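Local coordinates for protein methylocystis parvus OBBP MbnE (Methylocystis parvus OBBP, PDB 5ICQ) that probably binds the copper-chelating peptide methanobactin in the periplasm, as a solute-binding protein of the methanobactin transport machinery, at residues Asp392-Arg395 with Ala396-Glu400; His206-Val210 with Glu211-Asp215; Pro596-Gly599 with Pro600-Ser604. One frame throughout, in Å; residues are numbered along the deposited sequence.

Contact 1. Residues Asp392-Arg395 with Ala396-Glu400; sequences DAVR and AEILE. With SO4 (sulfate ion), chain D.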
loop_
_atom_site.group_PDB
_atom_site.type_symbol
_atom_site.label_atom_id
_atom_site.label_comp_id
_atom_site.label_asym_id
_atom_site.label_seq_id
_atom_site.Cartn_x
_atom_site.Cartn_y
_atom_site.Cartn_z
ATOM N N ASP A 392 -23.572 19.582 -1.658
ATOM C CA ASP A 392 -24.206 18.349 -2.116
ATOM C C ASP A 392 -23.306 17.126 -1.992
ATOM O O ASP A 392 -23.728 16.022 -2.350
ATOM C CB ASP A 392 -24.651 18.493 -3.574
ATOM C CG ASP A 392 -25.537 19.712 -3.791
ATOM O OD1 ASP A 392 -26.515 19.867 -3.033
ATOM O OD2 ASP A 392 -25.237 20.523 -4.697
ATOM N N ALA A 393 -22.085 17.286 -1.489
ATOM C CA ALA A 393 -21.105 16.216 -1.638
ATOM C C ALA A 393 -21.283 15.077 -0.636
ATOM O O ALA A 393 -20.924 13.943 -0.951
ATOM C CB ALA A 393 -19.687 16.780 -1.518
ATOM N N VAL A 394 -21.790 15.328 0.568
ATOM C CA VAL A 394 -21.793 14.309 1.619
ATOM C C VAL A 394 -23.224 14.057 2.083
ATOM O O VAL A 394 -23.945 15.002 2.411
ATOM C CB VAL A 394 -20.903 14.720 2.808
ATOM C CG1 VAL A 394 -20.947 13.641 3.906
ATOM C CG2 VAL A 394 -19.462 14.944 2.335
ATOM N N ARG A 395 -23.622 12.786 2.128
ATOM C CA ARG A 395 -24.940 12.433 2.647
ATOM C C ARG A 395 -24.989 12.622 4.165
ATOM O O ARG A 395 -24.005 12.372 4.871
ATOM C CB ARG A 395 -25.281 10.984 2.282
ATOM C CG ARG A 395 -25.497 10.744 0.773
ATOM C CD ARG A 395 -26.667 9.784 0.533
ATOM N NE ARG A 395 -27.950 10.382 0.897
ATOM C CZ ARG A 395 -29.080 9.698 1.057
ATOM N NH1 ARG A 395 -29.089 8.380 0.890
ATOM N NH2 ARG A 395 -30.203 10.330 1.387
ATOM N N ALA A 396 -26.159 13.043 4.674
ATOM C CA ALA A 396 -26.288 13.319 6.106
ATOM C C ALA A 396 -25.897 12.112 6.951
ATOM O O ALA A 396 -25.265 12.266 8.004
ATOM C CB ALA A 396 -27.720 13.754 6.440
ATOM N N GLU A 397 -26.263 10.903 6.504
ATOM C CA GLU A 397 -25.954 9.692 7.266
ATOM C C GLU A 397 -24.447 9.522 7.426
ATOM O O GLU A 397 -23.960 9.063 8.467
ATOM C CB GLU A 397 -26.568 8.468 6.566
ATOM C CG GLU A 397 -26.079 8.267 5.108
ATOM C CD GLU A 397 -26.791 7.152 4.342
ATOM O OE1 GLU A 397 -27.585 6.392 4.939
ATOM O OE2 GLU A 397 -26.540 7.034 3.123
ATOM N N ILE A 398 -23.687 9.928 6.414
ATOM C CA ILE A 398 -22.234 9.823 6.477
ATOM C C ILE A 398 -21.625 11.024 7.196
ATOM O O ILE A 398 -20.640 10.887 7.939
ATOM C CB ILE A 398 -21.700 9.646 5.042
ATOM C CG1 ILE A 398 -22.057 8.234 4.561
ATOM C CG2 ILE A 398 -20.190 9.895 4.982
ATOM C CD1 ILE A 398 -21.894 8.002 3.074
ATOM N N LEU A 399 -22.213 12.209 7.017
ATOM C CA LEU A 399 -21.699 13.406 7.679
ATOM C C LEU A 399 -21.735 13.248 9.197
ATOM O O LEU A 399 -20.819 13.685 9.897
ATOM C CB LEU A 399 -22.504 14.638 7.258
ATOM C CG LEU A 399 -21.986 16.009 7.725
ATOM C CD1 LEU A 399 -20.669 16.359 7.051
ATOM C CD2 LEU A 399 -23.023 17.099 7.466
ATOM N N GLU A 400 -22.768 12.592 9.721
ATOM C CA GLU A 400 -22.915 12.469 11.166
ATOM C C GLU A 400 -22.252 11.217 11.742
ATOM O O GLU A 400 -22.304 11.010 12.960
ATOM C CB GLU A 400 -24.400 12.512 11.543
ATOM C CG GLU A 400 -25.115 13.789 11.084
ATOM C CD GLU A 400 -24.394 15.086 11.488
ATOM O OE1 GLU A 400 -23.730 15.118 12.548
ATOM O OE2 GLU A 400 -24.503 16.087 10.746
HETATM S S SO4 D . -29.169 13.570 2.298
HETATM O O1 SO4 D . -30.199 14.601 2.214
HETATM O O2 SO4 D . -28.918 13.022 0.968
HETATM O O3 SO4 D . -29.622 12.511 3.196
HETATM O O4 SO4 D . -27.955 14.182 2.822
#

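Contact 2. Residues His206-Val210 with Glu211-Asp215; sequences HALDV and ERFSD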
loop_
_atom_site.group_PDB
_atom_site.type_symbol
_atom_site.label_atom_id
_atom_site.label_comp_id
_atom_site.label_asym_id
_atom_site.label_seq_id
_atom_site.Cartn_x
_atom_site.Cartn_y
_atom_site.Cartn_z
ATOM N N HIS A 206 30.332 4.898 -10.356
ATOM C CA HIS A 206 31.522 4.180 -10.805
ATOM C C HIS A 206 31.267 2.706 -11.115
ATOM O O HIS A 206 32.166 2.041 -11.652
ATOM C CB HIS A 206 32.623 4.292 -9.746
ATOM C CG HIS A 206 32.379 3.444 -8.537
ATOM N ND1 HIS A 206 31.495 3.800 -7.539
ATOM C CD2 HIS A 206 32.904 2.251 -8.165
ATOM C CE1 HIS A 206 31.481 2.860 -6.608
ATOM N NE2 HIS A 206 32.333 1.912 -6.959
ATOM N N ALA A 207 30.080 2.171 -10.803
ATOM C CA ALA A 207 29.881 0.731 -10.902
ATOM C C ALA A 207 28.553 0.314 -11.528
ATOM O O ALA A 207 28.224 -0.878 -11.491
ATOM C CB ALA A 207 30.000 0.090 -9.519
ATOM N N LEU A 208 27.770 1.234 -12.084
ATOM C CA LEU A 208 26.482 0.896 -12.685
ATOM C C LEU A 208 26.550 1.228 -14.167
ATOM O O LEU A 208 26.819 2.376 -14.533
ATOM C CB LEU A 208 25.328 1.652 -12.015
ATOM C CG LEU A 208 23.888 1.282 -12.403
ATOM C CD1 LEU A 208 22.909 1.708 -11.318
ATOM C CD2 LEU A 208 23.463 1.911 -13.725
ATOM N N ASP A 209 26.296 0.227 -15.008
ATOM C CA ASP A 209 26.257 0.400 -16.459
ATOM C C ASP A 209 24.885 0.944 -16.844
ATOM O O ASP A 209 23.886 0.226 -16.754
ATOM C CB ASP A 209 26.533 -0.940 -17.140
ATOM C CG ASP A 209 26.626 -0.835 -18.661
ATOM O OD1 ASP A 209 26.102 0.135 -19.246
ATOM O OD2 ASP A 209 27.223 -1.749 -19.270
ATOM N N VAL A 210 24.821 2.208 -17.275
ATOM C CA VAL A 210 23.503 2.799 -17.485
ATOM C C VAL A 210 22.796 2.154 -18.674
ATOM O O VAL A 210 21.561 2.093 -18.706
ATOM C CB VAL A 210 23.594 4.330 -17.640
ATOM C CG1 VAL A 210 24.426 4.929 -16.515
ATOM C CG2 VAL A 210 24.161 4.709 -18.981
ATOM N N GLU A 211 23.548 1.642 -19.655
ATOM C CA GLU A 211 22.899 1.031 -20.815
ATOM C C GLU A 211 22.239 -0.301 -20.465
ATOM O O GLU A 211 21.267 -0.696 -21.119
ATOM C CB GLU A 211 23.911 0.858 -21.951
ATOM C CG GLU A 211 23.997 2.063 -22.888
ATOM C CD GLU A 211 24.647 3.269 -22.251
ATOM O OE1 GLU A 211 25.595 3.078 -21.459
ATOM O OE2 GLU A 211 24.201 4.404 -22.536
ATOM N N ARG A 212 22.751 -1.007 -19.447
ATOM C CA ARG A 212 22.156 -2.257 -18.977
ATOM C C ARG A 212 20.965 -2.046 -18.049
ATOM O O ARG A 212 20.279 -3.022 -17.724
ATOM C CB ARG A 212 23.188 -3.109 -18.221
ATOM C CG ARG A 212 24.165 -3.924 -19.044
ATOM C CD ARG A 212 23.492 -4.962 -19.957
ATOM N NE ARG A 212 22.837 -6.099 -19.298
ATOM C CZ ARG A 212 23.470 -7.061 -18.618
ATOM N NH1 ARG A 212 24.789 -7.026 -18.465
ATOM N NH2 ARG A 212 22.780 -8.062 -18.077
ATOM N N PHE A 213 20.703 -0.804 -17.624
ATOM C CA PHE A 213 19.720 -0.558 -16.568
ATOM C C PHE A 213 18.345 -1.116 -16.921
ATOM O O PHE A 213 17.632 -1.628 -16.050
ATOM C CB PHE A 213 19.632 0.945 -16.285
ATOM C CG PHE A 213 18.744 1.295 -15.119
ATOM C CD1 PHE A 213 19.210 1.180 -13.821
ATOM C CD2 PHE A 213 17.451 1.756 -15.326
ATOM C CE1 PHE A 213 18.396 1.511 -12.740
ATOM C CE2 PHE A 213 16.636 2.092 -14.258
ATOM C CZ PHE A 213 17.108 1.969 -12.967
ATOM N N SER A 214 17.955 -1.040 -18.191
ATOM C CA SER A 214 16.624 -1.485 -18.585
ATOM C C SER A 214 16.527 -2.988 -18.825
ATOM O O SER A 214 15.429 -3.480 -19.110
ATOM C CB SER A 214 16.187 -0.742 -19.849
ATOM O OG SER A 214 17.194 -0.849 -20.845
ATOM N N ASP A 215 17.630 -3.723 -18.733
ATOM C CA ASP A 215 17.630 -5.165 -18.938
ATOM C C ASP A 215 17.363 -5.873 -17.611
ATOM O O ASP A 215 17.530 -5.301 -16.528
ATOM C CB ASP A 215 18.981 -5.611 -19.529
ATOM C CG ASP A 215 18.970 -7.048 -20.075
ATOM O OD1 ASP A 215 17.884 -7.600 -20.365
ATOM O OD2 ASP A 215 20.071 -7.628 -20.224
HETATM O O HOH W 1 19.102 0.744 -20.342
#

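Contact 3. Residues Pro596-Gly599 with Pro600-Ser604; sequences PIFG and PTLES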
loop_
_atom_site.group_PDB
_atom_site.type_symbol
_atom_site.label_atom_id
_atom_site.label_comp_id
_atom_site.label_asym_id
_atom_site.label_seq_id
_atom_site.Cartn_x
_atom_site.Cartn_y
_atom_site.Cartn_z
ATOM N N PRO A 596 2.963 -5.077 4.920
ATOM C CA PRO A 596 2.983 -5.947 6.104
ATOM C C PRO A 596 3.749 -5.304 7.249
ATOM O O PRO A 596 4.532 -4.384 7.008
ATOM C CB PRO A 596 3.713 -7.205 5.616
ATOM C CG PRO A 596 3.596 -7.172 4.127
ATOM C CD PRO A 596 3.581 -5.725 3.748
ATOM N N ILE A 597 3.523 -5.773 8.473
ATOM C CA ILE A 597 4.141 -5.125 9.626
ATOM C C ILE A 597 5.661 -5.275 9.592
ATOM O O ILE A 597 6.394 -4.356 9.981
ATOM C CB ILE A 597 3.538 -5.677 10.926
ATOM C CG1 ILE A 597 2.064 -5.263 11.033
ATOM C CG2 ILE A 597 4.317 -5.159 12.135
ATOM C CD1 ILE A 597 1.302 -5.946 12.171
ATOM N N PHE A 598 6.163 -6.416 9.123
ATOM C CA PHE A 598 7.599 -6.623 9.000
ATOM C C PHE A 598 8.002 -6.755 7.535
ATOM O O PHE A 598 7.250 -7.280 6.712
ATOM C CB PHE A 598 8.034 -7.869 9.777
ATOM C CG PHE A 598 7.585 -7.859 11.208
ATOM C CD1 PHE A 598 8.097 -6.926 12.096
ATOM C CD2 PHE A 598 6.639 -8.762 11.652
ATOM C CE1 PHE A 598 7.674 -6.894 13.419
ATOM C CE2 PHE A 598 6.206 -8.744 12.973
ATOM C CZ PHE A 598 6.723 -7.814 13.855
ATOM N N GLY A 599 9.206 -6.287 7.217
ATOM C CA GLY A 599 9.740 -6.413 5.879
ATOM C C GLY A 599 9.965 -7.867 5.519
ATOM O O GLY A 599 9.947 -8.746 6.385
ATOM N N PRO A 600 10.201 -8.153 4.236
ATOM C CA PRO A 600 10.366 -9.558 3.826
ATOM C C PRO A 600 11.575 -10.235 4.448
ATOM O O PRO A 600 11.571 -11.466 4.588
ATOM C CB PRO A 600 10.496 -9.467 2.296
ATOM C CG PRO A 600 10.999 -8.068 2.050
ATOM C CD PRO A 600 10.347 -7.218 3.106
ATOM N N THR A 601 12.605 -9.485 4.851
ATOM C CA THR A 601 13.780 -10.094 5.461
ATOM C C THR A 601 13.887 -9.811 6.956
ATOM O O THR A 601 14.955 -10.039 7.542
ATOM C CB THR A 601 15.054 -9.628 4.751
ATOM O OG1 THR A 601 15.199 -8.217 4.920
ATOM C CG2 THR A 601 14.985 -9.959 3.256
ATOM N N LEU A 602 12.816 -9.328 7.585
ATOM C CA LEU A 602 12.722 -9.252 9.050
ATOM C C LEU A 602 13.900 -8.479 9.651
ATOM O O LEU A 602 14.615 -8.966 10.533
ATOM C CB LEU A 602 12.636 -10.661 9.650
ATOM C CG LEU A 602 11.522 -11.554 9.088
ATOM C CD1 LEU A 602 11.492 -12.915 9.814
ATOM C CD2 LEU A 602 10.172 -10.871 9.183
ATOM N N GLU A 603 14.082 -7.240 9.170
ATOM C CA GLU A 603 15.260 -6.470 9.578
ATOM C C GLU A 603 15.351 -6.264 11.089
ATOM O O GLU A 603 16.458 -6.088 11.612
ATOM C CB GLU A 603 15.291 -5.111 8.877
ATOM C CG GLU A 603 14.022 -4.323 8.977
ATOM C CD GLU A 603 13.203 -4.409 7.697
ATOM O OE1 GLU A 603 13.063 -5.527 7.141
ATOM O OE2 GLU A 603 12.721 -3.348 7.237
ATOM N N SER A 604 14.224 -6.250 11.810
ATOM C CA SER A 604 14.302 -6.054 13.261
ATOM C C SER A 604 14.423 -7.355 14.057
ATOM O O SER A 604 14.654 -7.299 15.272
ATOM C CB SER A 604 13.081 -5.268 13.768
ATOM O OG SER A 604 11.889 -6.029 13.631
#

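Contact 1. Residues Asp392-Arg395 with Ala396-Glu400
V394 and L399 meet on the tight side of this short turn into helix 396-399. One branch of the valine does the work: CG1 of V394 stands anti to the backbone N (chi1 179°), which brings it beneath the first helical turn, 3.8 Å from L399 CB and 4.0 Å from I398 CG2. The V394 and L399 side chains cross at about a right angle. V394 also packs on helix 547-563 and L399 on helix 381-387, so the apolar side of the contact is wedged between two longer helices. Next to it, the carbonyl oxygen of R395 accepts L399 N at 2.8 Å and a weak bond from I398 N.

The other side is exposed and polar, and a sulfate, probably from the crystallisation liquor, sits there. It lies at the edge of the R395 guanidinium, in its plane. R395 NE and NH2 both donate to sulfate O2, NE at 2.8 Å, and R395 NH2 also reaches sulfate O3 at 2.9 Å. From the backbone, A396 N gives a bond of 2.8 Å to sulfate O4. R395 and E397 pair more loosely, in a long salt bridge: E397 OE2 stands 3.6 Å from R395 NH1, well out of the guanidinium plane, with no N-H aimed at it, so the pull is electrostatic. E340 forms a second salt bridge with R395 NH1, so two acids that lie close to each other share this one group. The helix start would probably add to the pull on the anion. With R395 as N-cap, this is an anion site at a helix N terminus, built from a main-chain N-H and an arginine.

Contact 2. Residues His206-Val210 with Glu211-Asp215
D209 turns its carboxylate forward along the chain and E211 meets it with its backbone N-H: D209 OD1 accepts E211 N at 3.0 Å. The N-H arrives on the anti side of the oxygen, 29° out of the carboxylate plane. With CG anti to the backbone N (chi1 -175°), the acid folds over the turn that follows, and its other oxygen, D209 OD2, rests 3.8 Å from R212 CG. These two side chains cross obliquely, their flat ends turned 76° against each other. R212 instead bends onward to D215: R212 NE donates to D215 OD2 at 3.3 Å within a salt bridge, meeting the anti lone pair of the oxygen, which lies somewhat out of the guanidinium plane.

V210 and E211 lie side by side and point the same way, with V210 CG2 against the E211 carboxylate, 3.3 Å from E211 OE1. E211 OE1 is also 3.7 Å from D209 OD1, an approach of like charges that may be somewhat unfavourable. On the inner side, L208 CD2 comes obliquely to the F213 ring, and both residues pack on L154 of helix 145-158. F213 N donates to V210 O at 3.2 Å, and a water bridges V210 O, E211 O and the S214 hydroxyl. The bond from E211 N-H to OD1 of D209, two residues earlier, defines an Asx turn; it runs on into residues 211-213 of helical backbone angles, which overlap the type I beta turn R212-D215.

Contact 3. Residues Pro596-Gly599 with Pro600-Ser604
G599 and L602 close a type I beta turn, with P600 and T601 at its two central positions. L602 N donates to G599 O at 3.2 Å, closing the turn. The same leucine touches this oxygen with its side chain, L602 CD2 lying 3.5 Å from G599 O. L602 CD2 also reaches F598 CB at 3.7 Å, so one methyl of L602 spans F598, just before the turn, and G599, its first residue. From beyond the turn E603 reaches back: its CG lies between the backbone N and the carbonyl carbon (chi1 51°) and the chain bends again at chi2, which turns E603 OE1 to 3.7 Å from G599 CA.

Further out, neighbours fix these groups in place. The F598 ring meets W605 edge-to-face and packs on L313 of strand 308-313 and Y285 of strand 285-288; Y285 touches L602 as well. T601, buried, starts away from 596-599; its OG1 bonds to N94 ND2 and its side chain packs on I263 and L265 of strand 262-268. Backbone bonding between E603 and Y258 secures the outgoing chain. The turn therefore seats the C-terminal loop, just before strand 606-607, against strands 262-268 and 285-288. Behind F598, the preceding isoleucine lays a methyl across the aromatic face: I597 CG2 is 3.9 Å above the F598 ring plane, over its centre.

In the fold
Followed from the N terminus, the three contacts come in series: none nests in or crosses another. Contact 2 forms first, in the loop between helix 193-198 and strand 227-233, where it is held against helix 145-158. Contact 1 follows at the far side of the molecule, in the link from helix 381-387 to helix 396-399, and fits this link to helix 547-563. The centres of contact 1 and contact 2 are 53 Å apart, on opposite sides of the chain's centre. Contact 3 comes last, between strands 584-585 and 606-607, in a more buried place. Its nearest atoms are about 19 Å from contact 2 and 28 Å from contact 1, so none touches another; each is a local contact within its own loop.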